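Local atomic coordinates of phenolic acid decarboxylase (PDB entry 7AE5), a protein that catalyses the reversible, non-oxidative decarboxylation of 4-hydroxybenzoate and 3,4-dihydroxybenzoate as a UbiD-family enzyme that depends on prenylated FMN and manganese. Residues 401-406 with 440-445. Numbering follows the deposited sequence.
Sequences MWALTT and IDATTP. With RB (rubidium ion), chain Q.
Leu-404 and Ile-440 meet methyl to methyl, CD2 of the leucine lying 3.7 Å from CG2 of the isoleucine, with the two side chains crossing at about a right angle. CG1 of Ile-440 stands beside the backbone N (chi1 -58°), which leaves CG2 anti to that N and turned to the leucine. The same Leu-404 CD2 also rests 3.8 Å from Ala-442 CB, while Ala-403 sets its CB 4.2 Å from that alanine methyl. These apolar contacts seat helix 397-407 on the C-terminal part of strand 434-441 and the turn that follows, in the C-terminal domain; Ile-386 of the adjoining strand 384-388 touches both Leu-404 and Ile-440.

Hydrogen bonds brace each segment from within. Thr-405 OG1 and Thr-406 OG1 reach Trp-402 O from opposite faces of its carbonyl plane. Asp-441 OD1 accepts Thr-443 N at 3.2 Å in an Asx turn, met from above the carboxylate plane.

Asp-441 O and Thr-443 O each coordinate the rubidium ion at 2.5 Å, with further ligands that include Arg-407 O, Asp-413 OD1 and a water that donates to Asp-441 OD2. Replacing this aspartate by an alanine is likely to leave Thr-443 N and the metal-bound water without the carboxylate that accepts from them, and the turn freer to shift its coordinating carbonyls. The two segments thus meet through aliphatic side chains, while the ion ties the turn to Arg-407 at the helix end.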
loop_
_atom_site.group_PDB
_atom_site.type_symbol
_atom_site.label_atom_id
_atom_site.label_comp_id
_atom_site.label_asym_id
_atom_site.label_seq_id
_atom_site.Cartn_x
_atom_site.Cartn_y
_atom_site.Cartn_z
ATOM N N MET C 401 -6.193 -4.095 -24.501
ATOM C CA MET C 401 -4.864 -3.536 -24.269
ATOM C C MET C 401 -4.873 -2.023 -24.441
ATOM O O MET C 401 -4.314 -1.288 -23.617
ATOM C CB MET C 401 -3.851 -4.173 -25.223
ATOM C CG MET C 401 -3.240 -5.481 -24.737
ATOM S SD MET C 401 -2.689 -5.446 -23.022
ATOM C CE MET C 401 -1.416 -4.186 -23.093
ATOM N N TRP C 402 -5.504 -1.539 -25.515
ATOM C CA TRP C 402 -5.633 -0.101 -25.722
ATOM C C TRP C 402 -6.304 0.565 -24.529
ATOM O O TRP C 402 -5.816 1.575 -24.009
ATOM C CB TRP C 402 -6.426 0.175 -27.001
ATOM C CG TRP C 402 -6.857 1.609 -27.134
ATOM C CD1 TRP C 402 -6.067 2.676 -27.451
ATOM C CD2 TRP C 402 -8.176 2.131 -26.933
ATOM N NE1 TRP C 402 -6.816 3.829 -27.473
ATOM C CE2 TRP C 402 -8.113 3.522 -27.154
ATOM C CE3 TRP C 402 -9.404 1.559 -26.589
ATOM C CZ2 TRP C 402 -9.230 4.347 -27.044
ATOM C CZ3 TRP C 402 -10.512 2.380 -26.480
ATOM C CH2 TRP C 402 -10.418 3.759 -26.707
ATOM N N ALA C 403 -7.424 -0.000 -24.073
ATOM C CA ALA C 403 -8.138 0.579 -22.940
ATOM C C ALA C 403 -7.280 0.567 -21.682
ATOM O O ALA C 403 -7.359 1.486 -20.859
ATOM C CB ALA C 403 -9.447 -0.173 -22.707
ATOM N N LEU C 404 -6.450 -0.465 -21.515
ATOM C CA LEU C 404 -5.571 -0.512 -20.352
ATOM C C LEU C 404 -4.511 0.580 -20.415
ATOM O O LEU C 404 -4.191 1.203 -19.396
ATOM C CB LEU C 404 -4.917 -1.888 -20.241
ATOM C CG LEU C 404 -5.837 -3.045 -19.848
ATOM C CD1 LEU C 404 -5.063 -4.350 -19.799
ATOM C CD2 LEU C 404 -6.502 -2.764 -18.512
ATOM N N THR C 405 -3.963 0.837 -21.600
ATOM C CA THR C 405 -2.865 1.786 -21.716
ATOM C C THR C 405 -3.314 3.244 -21.704
ATOM O O THR C 405 -2.464 4.124 -21.539
ATOM C CB THR C 405 -2.064 1.512 -22.993
ATOM O OG1 THR C 405 -2.919 1.638 -24.137
ATOM C CG2 THR C 405 -1.465 0.114 -22.957
ATOM N N THR C 406 -4.610 3.533 -21.871
ATOM C CA THR C 406 -5.065 4.917 -21.962
ATOM C C THR C 406 -6.109 5.331 -20.927
ATOM O O THR C 406 -6.336 6.536 -20.768
ATOM C CB THR C 406 -5.622 5.214 -23.368
ATOM O OG1 THR C 406 -6.698 4.317 -23.671
ATOM C CG2 THR C 406 -4.529 5.074 -24.426
ATOM N N ILE C 440 -9.311 -3.846 -12.099
ATOM C CA ILE C 440 -8.703 -2.843 -12.966
ATOM C C ILE C 440 -9.823 -2.069 -13.644
ATOM O O ILE C 440 -10.613 -2.645 -14.403
ATOM C CB ILE C 440 -7.765 -3.476 -14.005
ATOM C CG1 ILE C 440 -6.664 -4.277 -13.311
ATOM C CG2 ILE C 440 -7.151 -2.408 -14.894
ATOM C CD1 ILE C 440 -5.757 -5.011 -14.267
ATOM N N ASP C 441 -9.891 -0.765 -13.375
ATOM C CA ASP C 441 -10.934 0.094 -13.933
ATOM C C ASP C 441 -10.383 0.802 -15.172
ATOM O O ASP C 441 -9.949 1.958 -15.133
ATOM C CB ASP C 441 -11.436 1.080 -12.878
ATOM C CG ASP C 441 -12.400 2.106 -13.446
ATOM O OD1 ASP C 441 -13.023 1.821 -14.492
ATOM O OD2 ASP C 441 -12.546 3.191 -12.844
ATOM N N ALA C 442 -10.432 0.084 -16.300
ATOM C CA ALA C 442 -10.011 0.599 -17.599
ATOM C C ALA C 442 -11.097 1.419 -18.284
ATOM O O ALA C 442 -11.159 1.446 -19.520
ATOM C CB ALA C 442 -9.565 -0.550 -18.506
ATOM N N THR C 443 -11.957 2.083 -17.519
ATOM C CA THR C 443 -13.008 2.903 -18.098
ATOM C C THR C 443 -12.666 4.386 -18.013
ATOM O O THR C 443 -11.831 4.824 -17.202
ATOM C CB THR C 443 -14.357 2.646 -17.418
ATOM O OG1 THR C 443 -14.332 3.159 -16.080
ATOM C CG2 THR C 443 -14.669 1.158 -17.397
ATOM N N THR C 444 -13.330 5.141 -18.895
ATOM C CA THR C 444 -13.214 6.592 -18.957
ATOM C C THR C 444 -13.970 7.221 -17.794
ATOM O O THR C 444 -15.124 6.855 -17.544
ATOM C CB THR C 444 -13.787 7.104 -20.281
ATOM O OG1 THR C 444 -13.161 6.429 -21.379
ATOM C CG2 THR C 444 -13.582 8.601 -20.417
ATOM N N PRO C 445 -13.369 8.160 -17.066
ATOM C CA PRO C 445 -14.080 8.794 -15.950
ATOM C C PRO C 445 -15.336 9.515 -16.416
ATOM O O PRO C 445 -15.351 10.172 -17.458
ATOM C CB PRO C 445 -13.048 9.777 -15.384
ATOM C CG PRO C 445 -11.723 9.238 -15.827
ATOM C CD PRO C 445 -11.966 8.601 -17.159
HETATM RB RB RB Q . -10.188 4.382 -15.426
HETATM O O HOH W 1 -12.012 5.348 -14.101
#